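Local coordinates for uncharacterized protein (Bacteroides eggerthii, PDB 4FTD) that is of unknown function but probably takes part in carbohydrate metabolism, and joins an immunoglobulin-like domain to a six-bladed beta-propeller, at residues G188-N193 with S205-G210; S213-Y218 with I233-I238; Y192-L197 with D247-N252; S131-N136 with V148-R153. One frame throughout, in Å; residues are numbered along the deposited sequence.

Interaction 1: residues G188-N193 with S205-G210; sequences GTYDYN and SSLSGG
Tyr190 and Leu207 meet as an antiparallel hydrogen-bonded pair, and their backbones carry much of the polar contact. Leu207 N donates to Tyr190 O over 3.1 Å in a nearly straight bond (169°), and Tyr190 N donates back to Leu207 O at 3.2 Å. Thr189 faces Leu207 as well, so two residues of one strand stand against one of the other: a classic beta bulge. Past the corner that the chain turns at Asp191, Asn193 N donates to Ser205 O at 3.0 Å. The amide lies nearly along the C=O axis, yet the bond is bent at the hydrogen, and the same carbonyl also receives a CA-H contact from Tyr192.

The apolar contact is a CH-pi interaction. Leu207 CD2 sits 3.6 Å from the centroid of the Tyr190 ring and only 8° off its normal, so the methyl rests squarely over one face. Leu207 CG is anti to its backbone N, and the two side chains run side by side in the same direction. Asn193 CG meets the ring at its edge, and Arg153 makes a cation-pi contact with this tyrosine.

Among the polar side chains, Ser206 brings CB to 3.3 Å from Tyr190 O, while its OG is bonded to Pro214 O and Lys216 N, at the start of the next strand. Asp191 OD2 forms a salt bridge with Lys186 NZ.

Taken together, this is the bulged open end of the hairpin formed by strands 190-198 and 201-207, the first two strands of a four-stranded antiparallel propeller blade.

Interaction 2: residues S213-Y218 with I233-I238; sequences SPFKIY and INVGNI
The outer hairpin of a propeller blade, formed by strands 215-220 and 228-233, ends where Phe215 pairs with Ile233. The pair is antiparallel and hydrogen-bonded, but its two bonds are unequal. Ile233 N donates to Phe215 O at 2.9 Å and 169°, whereas the return bond from Phe215 N to Ile233 O is weak at 3.3 Å.

Both side chains leave on the same face of the sheet and lie side by side. Phe215 CG is anti to its backbone N (chi1 -171°), and ring atom CD2 comes to 4.2 Å from Ile233 CD1, while Phe215 CB touches Val235 CG2 at 4.1 Å. Ile217 CD1 adds a looser contact to the same Ile233 methyl. Phe263 of the following blade meets the Phe215 ring edge to face, and Ile233 packs on Ile287 of that blade.

Once past Ile233 the chain leaves the pairing for a 3-10 turn at 235-237, and a water provides the polar link. Val235 N donates to this water at 2.9 Å, which lies 2.8 Å from Ser213 O, a carbonyl that also accepts from Ser208 OG. The arrangement is the open end of the outer hairpin of a propeller blade, whose last strand is the outermost of its sheet and packs on the next blade.

Interaction 3: residues Y192-L197 with D247-N252; sequences YNMGAL and DNASYN
A chi1 of -63° sets CG of Met194 beside its backbone N, and the chain then bends at chi2 (-68°, placing SE) and again at chi3 (placing CE), which folds this selenomethionine against the turn at Asp247 and Asn248. Its CE ends 3.4 Å from Asp247 O, while CG lies against the backbone between Asn248 and Ala249. At the root of the side chain, Met194 CB meets Ala249 CB at 3.6 Å, a close methylene-to-methyl contact.

Tyr251 comes from the other strand, its CG likewise anti to the carbonyl carbon. Met194 CB lies at the edge of the ring near its plane. Ala196 CB approaches obliquely, 3.8 Å from Tyr251 CD1, and Gly195 CA comes to 3.9 Å from Tyr251 CE1. The phenol oxygen passes beyond them to bond Ser205 OG, on the neighbour of strand 190-198 in its blade.

The strands 192-197 and 250-252 run roughly parallel at 26°, their axes 7.7 Å apart, as first strands of successive blades; this spacing leaves room for side chains between them. The polar link is a water, which accepts from Asn193 ND2 at 3.1 Å and donates to Asp247 O and, at 2.8 Å, to Asp247 OD1. Asn193 ND2 also donates to Gly246 O, and Asp247 forms a salt bridge with Arg244.

The chemistry is thus divided: van der Waals packing, with no direct hydrogen bond between the two segments, joins the blades, and a water bridges the polar groups at one end.

Interaction 4: residues S131-N136 with V148-R153; sequences SDFATN and VLVVSR
A single 3-10 turn at 131-133 lies over strand 148-152, with Asp132 CA and Ser152 CA, 6.4 Å apart, as the closest pair of CA atoms, and an inverse gamma turn centred on Val151 bends the strand there. The strand is the second of the propeller blade spanning 138-179, and the turn belongs to the loop that leads into that blade's first strand.

Side-chain contact is light. Phe133 CE2 reaches Val150 CG1 at 3.9 Å, the two groups crossing at a slant; the phenylalanine is poorly ordered, so its exact pose deserves caution. Asp132 sets its CB 4.1 Å from Ser152 CB. Its carboxylate is engaged beyond the strand, with OD1 bonded to Asn158 ND2 and OD2 to His160 ND1, which would fix the rotation of the group.

At the far end Arg153 bends at chi3 (-76°), and its guanidinium comes up to the loop, with NH2 3.1 Å from Asn136 O. That carbonyl accepts a hydrogen bond from Arg139 NE, and Asn136 ND2 is hydrogen-bonded to Asn409 OD1. A water in the plane of the guanidinium accepts from Arg153 NH2 at 2.8 Å and donates weakly to Asn136 OD1 at 3.0 Å.

Followed from the N terminus, interaction 4 closes first, folding the loop at 131-136 back on strand 147-152 of one blade. The next blade opens with interaction 1, which closes its inner hairpin, and interaction 2 follows in series on the outer hairpin; Ser206 N and Lys216 O, 2.9 Å apart, connect the two across the sheet. Interaction 3 starts from the same stretch as interaction 1, runs on past it to 247-252, and encloses interaction 2 within its longer loop. It ties this blade to the one starting at 250-253, while packing between Tyr192 and Arg153 ties it back to interaction 4. Three consecutive propeller blades are thereby joined.

Interaction 1: residues G188-N193 with S205-G210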
# COMPACT_ATOMS: atom_id res chain seq x y z
N GLY A 188 -2.64 17.36 -29.51
CA GLY A 188 -2.64 17.95 -28.21
C GLY A 188 -1.37 18.74 -28.04
O GLY A 188 -0.47 18.64 -28.84
N THR A 189 -1.33 19.62 -27.05
CA THR A 189 -0.12 20.35 -26.68
C THR A 189 1.04 19.40 -26.34
O THR A 189 2.19 19.64 -26.73
CB THR A 189 -0.44 21.31 -25.52
OG1 THR A 189 -1.52 22.14 -25.94
CG2 THR A 189 0.79 22.18 -25.12
N TYR A 190 0.75 18.31 -25.62
CA TYR A 190 1.68 17.18 -25.53
C TYR A 190 0.97 16.00 -26.11
O TYR A 190 -0.24 15.79 -25.91
CB TYR A 190 2.14 16.80 -24.11
CG TYR A 190 2.71 17.89 -23.21
CD1 TYR A 190 3.25 19.05 -23.71
CD2 TYR A 190 2.80 17.68 -21.81
CE1 TYR A 190 3.79 20.03 -22.86
CE2 TYR A 190 3.34 18.66 -20.96
CZ TYR A 190 3.84 19.84 -21.50
OH TYR A 190 4.36 20.85 -20.69
N ASP A 191 1.70 15.19 -26.86
CA ASP A 191 1.09 14.00 -27.47
C ASP A 191 0.60 12.99 -26.40
O ASP A 191 -0.28 12.22 -26.64
CB ASP A 191 2.12 13.30 -28.31
CG ASP A 191 2.50 14.08 -29.59
OD1 ASP A 191 1.73 14.91 -30.07
OD2 ASP A 191 3.60 13.79 -30.08
N TYR A 192 1.34 12.91 -25.31
CA TYR A 192 1.01 12.09 -24.15
C TYR A 192 1.66 12.73 -22.91
O TYR A 192 2.64 13.47 -23.00
CB TYR A 192 1.37 10.63 -24.31
CG TYR A 192 2.58 10.43 -25.20
CD1 TYR A 192 3.85 10.65 -24.70
CD2 TYR A 192 2.43 10.07 -26.53
CE1 TYR A 192 4.96 10.55 -25.53
CE2 TYR A 192 3.55 9.93 -27.37
CZ TYR A 192 4.79 10.18 -26.85
OH TYR A 192 5.91 10.08 -27.57
N ASN A 193 1.08 12.41 -21.77
CA ASN A 193 1.46 12.98 -20.50
C ASN A 193 1.14 12.05 -19.37
O ASN A 193 2.06 11.56 -18.73
CB ASN A 193 0.80 14.33 -20.31
CG ASN A 193 1.41 15.14 -19.16
OD1 ASN A 193 2.63 15.22 -19.06
ND2 ASN A 193 0.58 15.77 -18.31
N SER A 205 -2.98 9.39 -22.17
CA SER A 205 -3.77 10.53 -22.52
C SER A 205 -2.86 11.71 -22.90
O SER A 205 -1.79 11.87 -22.31
CB SER A 205 -4.70 10.91 -21.39
OG SER A 205 -4.04 10.99 -20.11
N SER A 206 -3.33 12.53 -23.84
CA SER A 206 -2.61 13.72 -24.26
C SER A 206 -2.78 14.83 -23.20
O SER A 206 -3.53 14.65 -22.22
CB SER A 206 -3.12 14.19 -25.64
OG SER A 206 -4.39 14.78 -25.61
N LEU A 207 -2.07 15.92 -23.42
CA LEU A 207 -2.23 17.17 -22.70
C LEU A 207 -2.91 18.13 -23.69
O LEU A 207 -2.35 18.41 -24.76
CB LEU A 207 -0.91 17.78 -22.17
CG LEU A 207 -1.20 19.14 -21.48
CD1 LEU A 207 -1.46 18.83 -20.05
CD2 LEU A 207 -0.03 20.09 -21.58
N SER A 208 -4.13 18.57 -23.34
CA SER A 208 -4.89 19.52 -24.12
C SER A 208 -4.65 20.91 -23.53
O SER A 208 -5.14 21.20 -22.44
CB SER A 208 -6.41 19.20 -24.05
OG SER A 208 -7.21 20.23 -24.66
N GLY A 209 -3.97 21.78 -24.27
CA GLY A 209 -3.66 23.14 -23.80
C GLY A 209 -4.72 24.22 -24.01
O GLY A 209 -4.49 25.35 -23.66
N GLY A 210 -5.87 23.89 -24.58
CA GLY A 210 -6.93 24.89 -24.76
C GLY A 210 -8.13 24.17 -25.30
O GLY A 210 -8.06 22.97 -25.55

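Interaction 2: residues S213-Y218 with I233-I238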
# COMPACT_ATOMS: atom_id res chain seq x y z
N SER A 213 -7.44 22.23 -28.50
CA SER A 213 -6.36 21.23 -28.49
C SER A 213 -6.95 19.80 -28.28
O SER A 213 -7.60 19.58 -27.27
CB SER A 213 -5.40 21.59 -27.37
OG SER A 213 -4.34 20.68 -27.32
N PRO A 214 -6.67 18.84 -29.18
CA PRO A 214 -7.21 17.49 -29.00
C PRO A 214 -6.86 16.86 -27.64
O PRO A 214 -5.71 16.91 -27.20
CB PRO A 214 -6.59 16.69 -30.13
CG PRO A 214 -6.28 17.70 -31.20
CD PRO A 214 -5.86 18.92 -30.42
N PHE A 215 -7.88 16.36 -26.96
CA PHE A 215 -7.73 15.65 -25.73
C PHE A 215 -8.01 14.18 -25.99
O PHE A 215 -9.14 13.76 -25.99
CB PHE A 215 -8.61 16.28 -24.65
CG PHE A 215 -8.37 15.75 -23.24
CD1 PHE A 215 -7.08 15.52 -22.75
CD2 PHE A 215 -9.44 15.66 -22.34
CE1 PHE A 215 -6.86 15.07 -21.46
CE2 PHE A 215 -9.22 15.22 -21.03
CZ PHE A 215 -7.94 14.95 -20.59
N LYS A 216 -6.94 13.43 -26.23
CA LYS A 216 -7.03 12.09 -26.77
C LYS A 216 -6.63 11.08 -25.74
O LYS A 216 -5.81 11.40 -24.86
CB LYS A 216 -6.16 12.00 -28.03
CG LYS A 216 -6.60 12.98 -29.11
CD LYS A 216 -5.72 12.94 -30.35
CE LYS A 216 -6.01 11.70 -31.15
NZ LYS A 216 -5.07 11.63 -32.27
N ILE A 217 -7.27 9.92 -25.80
CA ILE A 217 -6.99 8.77 -24.96
C ILE A 217 -6.73 7.60 -25.91
O ILE A 217 -7.50 7.34 -26.86
CB ILE A 217 -8.12 8.41 -24.00
CG1 ILE A 217 -8.55 9.66 -23.19
CG2 ILE A 217 -7.75 7.26 -23.09
CD1 ILE A 217 -9.76 9.45 -22.30
N TYR A 218 -5.62 6.94 -25.64
CA TYR A 218 -5.14 5.83 -26.39
C TYR A 218 -5.08 4.55 -25.53
O TYR A 218 -4.84 4.62 -24.31
CB TYR A 218 -3.73 6.13 -26.86
CG TYR A 218 -3.62 7.37 -27.74
CD1 TYR A 218 -3.42 8.63 -27.18
CD2 TYR A 218 -3.71 7.27 -29.14
CE1 TYR A 218 -3.26 9.76 -27.98
CE2 TYR A 218 -3.57 8.40 -29.96
CZ TYR A 218 -3.35 9.64 -29.37
OH TYR A 218 -3.16 10.74 -30.14
N ILE A 233 -11.60 14.05 -27.41
CA ILE A 233 -12.55 14.90 -26.71
C ILE A 233 -12.31 16.33 -27.11
O ILE A 233 -11.17 16.85 -27.06
CB ILE A 233 -12.44 14.70 -25.18
CG1 ILE A 233 -12.77 13.25 -24.81
CG2 ILE A 233 -13.27 15.73 -24.43
CD1 ILE A 233 -12.31 12.86 -23.42
N ASN A 234 -13.38 16.94 -27.62
CA ASN A 234 -13.42 18.35 -27.97
C ASN A 234 -13.84 19.07 -26.70
O ASN A 234 -15.03 19.11 -26.39
CB ASN A 234 -14.43 18.61 -29.07
CG ASN A 234 -14.37 20.03 -29.58
OD1 ASN A 234 -14.01 20.96 -28.87
ND2 ASN A 234 -14.71 20.19 -30.85
N VAL A 235 -12.88 19.66 -26.00
CA VAL A 235 -13.14 20.29 -24.70
C VAL A 235 -14.06 21.50 -24.88
O VAL A 235 -14.88 21.80 -24.00
CB VAL A 235 -11.82 20.64 -23.97
CG1 VAL A 235 -12.09 21.44 -22.68
CG2 VAL A 235 -11.09 19.33 -23.62
N GLY A 236 -13.95 22.16 -26.04
CA GLY A 236 -14.76 23.30 -26.40
C GLY A 236 -16.26 22.98 -26.47
O GLY A 236 -17.04 23.85 -26.36
N ASN A 237 -16.62 21.71 -26.68
CA ASN A 237 -18.02 21.27 -26.73
C ASN A 237 -18.51 20.78 -25.36
O ASN A 237 -19.56 20.18 -25.30
CB ASN A 237 -18.17 20.12 -27.75
CG ASN A 237 -17.88 20.54 -29.19
OD1 ASN A 237 -17.89 21.71 -29.53
ND2 ASN A 237 -17.66 19.54 -30.06
N ILE A 238 -17.75 20.98 -24.27
CA ILE A 238 -18.19 20.57 -22.92
C ILE A 238 -18.61 21.82 -22.12
O ILE A 238 -17.76 22.56 -21.68
CB ILE A 238 -17.12 19.77 -22.15
CG1 ILE A 238 -16.68 18.52 -22.96
CG2 ILE A 238 -17.65 19.36 -20.78
CD1 ILE A 238 -15.45 17.83 -22.40
O HOH W 1 -10.36 20.01 -27.41

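Interaction 3: residues Y192-L197 with D247-N252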
# COMPACT_ATOMS: atom_id res chain seq x y z
N TYR A 192 1.34 12.91 -25.31
CA TYR A 192 1.01 12.09 -24.15
C TYR A 192 1.66 12.73 -22.91
O TYR A 192 2.64 13.47 -23.00
CB TYR A 192 1.37 10.63 -24.31
CG TYR A 192 2.58 10.43 -25.20
CD1 TYR A 192 3.85 10.65 -24.70
CD2 TYR A 192 2.43 10.07 -26.53
CE1 TYR A 192 4.96 10.55 -25.53
CE2 TYR A 192 3.55 9.93 -27.37
CZ TYR A 192 4.79 10.18 -26.85
OH TYR A 192 5.91 10.08 -27.57
N ASN A 193 1.08 12.41 -21.77
CA ASN A 193 1.46 12.98 -20.50
C ASN A 193 1.14 12.05 -19.37
O ASN A 193 2.06 11.56 -18.73
CB ASN A 193 0.80 14.33 -20.31
CG ASN A 193 1.41 15.14 -19.16
OD1 ASN A 193 2.63 15.22 -19.06
ND2 ASN A 193 0.58 15.77 -18.31
N MSE A 194 -0.14 11.72 -19.13
CA MSE A 194 -0.48 10.73 -18.06
C MSE A 194 -0.76 9.39 -18.72
O MSE A 194 -0.95 9.31 -19.90
CB MSE A 194 -1.74 11.17 -17.31
CG MSE A 194 -1.57 12.46 -16.58
SE MSE A 194 -0.27 12.24 -15.06
CE MSE A 194 1.26 13.36 -15.61
N GLY A 195 -0.80 8.33 -17.92
CA GLY A 195 -1.24 7.04 -18.43
C GLY A 195 -1.34 6.06 -17.26
O GLY A 195 -1.06 6.44 -16.12
N ALA A 196 -1.60 4.81 -17.57
CA ALA A 196 -1.79 3.81 -16.55
C ALA A 196 -1.70 2.43 -17.20
O ALA A 196 -2.06 2.23 -18.37
CB ALA A 196 -3.16 4.01 -15.87
N LEU A 197 -1.29 1.47 -16.38
CA LEU A 197 -1.38 0.05 -16.63
C LEU A 197 -2.59 -0.48 -15.83
O LEU A 197 -2.66 -0.32 -14.62
CB LEU A 197 -0.12 -0.63 -16.14
CG LEU A 197 1.11 -0.67 -16.97
CD1 LEU A 197 2.30 -1.24 -16.15
CD2 LEU A 197 0.85 -1.52 -18.21
N ASP A 247 -3.01 17.42 -17.26
CA ASP A 247 -1.87 17.50 -16.37
C ASP A 247 -1.82 16.36 -15.35
O ASP A 247 -0.77 15.99 -14.93
CB ASP A 247 -1.90 18.81 -15.56
CG ASP A 247 -1.44 19.99 -16.40
OD1 ASP A 247 -0.25 19.97 -16.81
OD2 ASP A 247 -2.22 20.93 -16.61
N ASN A 248 -3.01 15.90 -14.95
CA ASN A 248 -3.23 14.84 -13.98
C ASN A 248 -4.28 13.90 -14.57
O ASN A 248 -4.95 14.27 -15.52
CB ASN A 248 -3.67 15.37 -12.60
CG ASN A 248 -4.95 16.17 -12.65
OD1 ASN A 248 -6.04 15.59 -12.84
ND2 ASN A 248 -4.85 17.51 -12.45
N ALA A 249 -4.31 12.67 -14.10
CA ALA A 249 -5.33 11.73 -14.48
C ALA A 249 -5.50 10.70 -13.38
O ALA A 249 -4.52 10.26 -12.77
CB ALA A 249 -4.99 11.06 -15.78
N SER A 250 -6.75 10.37 -13.09
CA SER A 250 -7.04 9.22 -12.18
C SER A 250 -7.90 8.20 -12.92
O SER A 250 -9.09 8.41 -13.14
CB SER A 250 -7.67 9.69 -10.90
OG SER A 250 -7.02 10.81 -10.36
N TYR A 251 -7.23 7.17 -13.44
CA TYR A 251 -7.89 6.10 -14.15
C TYR A 251 -8.45 5.11 -13.13
O TYR A 251 -7.69 4.51 -12.39
CB TYR A 251 -6.88 5.42 -15.07
CG TYR A 251 -6.36 6.25 -16.22
CD1 TYR A 251 -5.27 7.18 -16.06
CD2 TYR A 251 -6.87 6.05 -17.52
CE1 TYR A 251 -4.81 7.91 -17.18
CE2 TYR A 251 -6.40 6.77 -18.62
CZ TYR A 251 -5.38 7.66 -18.48
OH TYR A 251 -4.96 8.33 -19.64
N ASN A 252 -9.77 4.97 -13.11
CA ASN A 252 -10.49 4.04 -12.23
C ASN A 252 -11.25 3.03 -13.13
O ASN A 252 -12.33 3.30 -13.55
CB ASN A 252 -11.48 4.82 -11.37
CG ASN A 252 -10.79 5.72 -10.38
OD1 ASN A 252 -10.36 5.26 -9.32
ND2 ASN A 252 -10.61 6.98 -10.75
O HOH W 2 1.47 17.79 -16.17

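Interaction 4: residues S131-N136 with V148-R153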
# COMPACT_ATOMS: atom_id res chain seq x y z
N SER A 131 16.55 7.31 -15.50
CA SER A 131 17.09 8.48 -16.25
C SER A 131 16.00 9.35 -16.88
O SER A 131 16.07 10.57 -16.82
CB SER A 131 18.10 8.03 -17.34
OG SER A 131 17.41 7.17 -18.24
N ASP A 132 14.95 8.73 -17.42
CA ASP A 132 13.80 9.53 -17.98
C ASP A 132 13.05 10.36 -16.97
O ASP A 132 12.54 11.43 -17.30
CB ASP A 132 12.86 8.66 -18.76
CG ASP A 132 13.53 8.04 -19.97
OD1 ASP A 132 14.38 8.68 -20.62
OD2 ASP A 132 13.21 6.88 -20.26
N PHE A 133 13.08 9.91 -15.73
CA PHE A 133 12.54 10.67 -14.62
C PHE A 133 13.42 11.77 -14.04
O PHE A 133 13.05 12.35 -13.05
CB PHE A 133 12.08 9.74 -13.47
CG PHE A 133 10.74 9.16 -13.70
CD1 PHE A 133 9.65 9.96 -13.60
CD2 PHE A 133 10.58 7.82 -14.00
CE1 PHE A 133 8.39 9.48 -13.83
CE2 PHE A 133 9.33 7.31 -14.24
CZ PHE A 133 8.23 8.15 -14.15
N ALA A 134 14.56 12.04 -14.64
CA ALA A 134 15.40 13.12 -14.20
C ALA A 134 14.96 14.43 -14.81
O ALA A 134 15.48 15.43 -14.43
CB ALA A 134 16.86 12.84 -14.52
N THR A 135 14.01 14.45 -15.75
CA THR A 135 13.53 15.73 -16.34
C THR A 135 12.05 15.81 -16.24
O THR A 135 11.41 14.82 -15.97
CB THR A 135 13.93 15.92 -17.82
OG1 THR A 135 13.04 15.24 -18.70
CG2 THR A 135 15.37 15.45 -18.07
N ASN A 136 11.49 16.98 -16.50
CA ASN A 136 10.04 17.09 -16.49
C ASN A 136 9.39 16.63 -17.80
O ASN A 136 8.23 16.88 -18.04
CB ASN A 136 9.61 18.47 -16.05
CG ASN A 136 9.94 19.53 -17.04
OD1 ASN A 136 10.44 19.27 -18.14
ND2 ASN A 136 9.64 20.76 -16.67
N VAL A 148 6.52 -1.94 -15.26
CA VAL A 148 6.45 -0.51 -14.97
C VAL A 148 6.29 0.20 -16.34
O VAL A 148 7.02 -0.07 -17.27
CB VAL A 148 7.69 -0.00 -14.26
CG1 VAL A 148 7.74 1.55 -14.19
CG2 VAL A 148 7.74 -0.64 -12.87
N LEU A 149 5.29 1.06 -16.46
CA LEU A 149 5.06 1.93 -17.61
C LEU A 149 5.69 3.28 -17.29
O LEU A 149 5.44 3.81 -16.21
CB LEU A 149 3.56 2.10 -17.86
CG LEU A 149 3.07 3.25 -18.78
CD1 LEU A 149 3.56 2.99 -20.21
CD2 LEU A 149 1.55 3.45 -18.68
N VAL A 150 6.53 3.79 -18.20
CA VAL A 150 7.17 5.08 -18.07
C VAL A 150 6.66 5.94 -19.23
O VAL A 150 6.83 5.55 -20.38
CB VAL A 150 8.69 4.99 -18.12
CG1 VAL A 150 9.25 6.39 -17.98
CG2 VAL A 150 9.16 4.03 -17.03
N VAL A 151 5.95 7.04 -18.92
CA VAL A 151 5.29 7.83 -19.98
C VAL A 151 6.28 8.95 -20.32
O VAL A 151 6.10 10.10 -19.99
CB VAL A 151 3.90 8.37 -19.58
CG1 VAL A 151 3.26 9.07 -20.79
CG2 VAL A 151 3.05 7.24 -19.04
N SER A 152 7.35 8.55 -21.00
CA SER A 152 8.39 9.49 -21.35
C SER A 152 8.12 10.17 -22.70
O SER A 152 7.74 9.54 -23.66
CB SER A 152 9.76 8.80 -21.41
OG SER A 152 9.70 7.66 -22.24
N ARG A 153 8.22 11.50 -22.71
CA ARG A 153 8.20 12.26 -23.94
C ARG A 153 9.70 12.37 -24.33
O ARG A 153 10.55 12.54 -23.48
CB ARG A 153 7.63 13.65 -23.72
CG ARG A 153 6.10 13.66 -23.59
CD ARG A 153 5.63 15.10 -23.56
NE ARG A 153 5.92 15.63 -22.24
CZ ARG A 153 6.37 16.86 -21.95
NH1 ARG A 153 6.66 17.75 -22.88
NH2 ARG A 153 6.58 17.18 -20.68
O HOH W 3 8.02 19.41 -19.88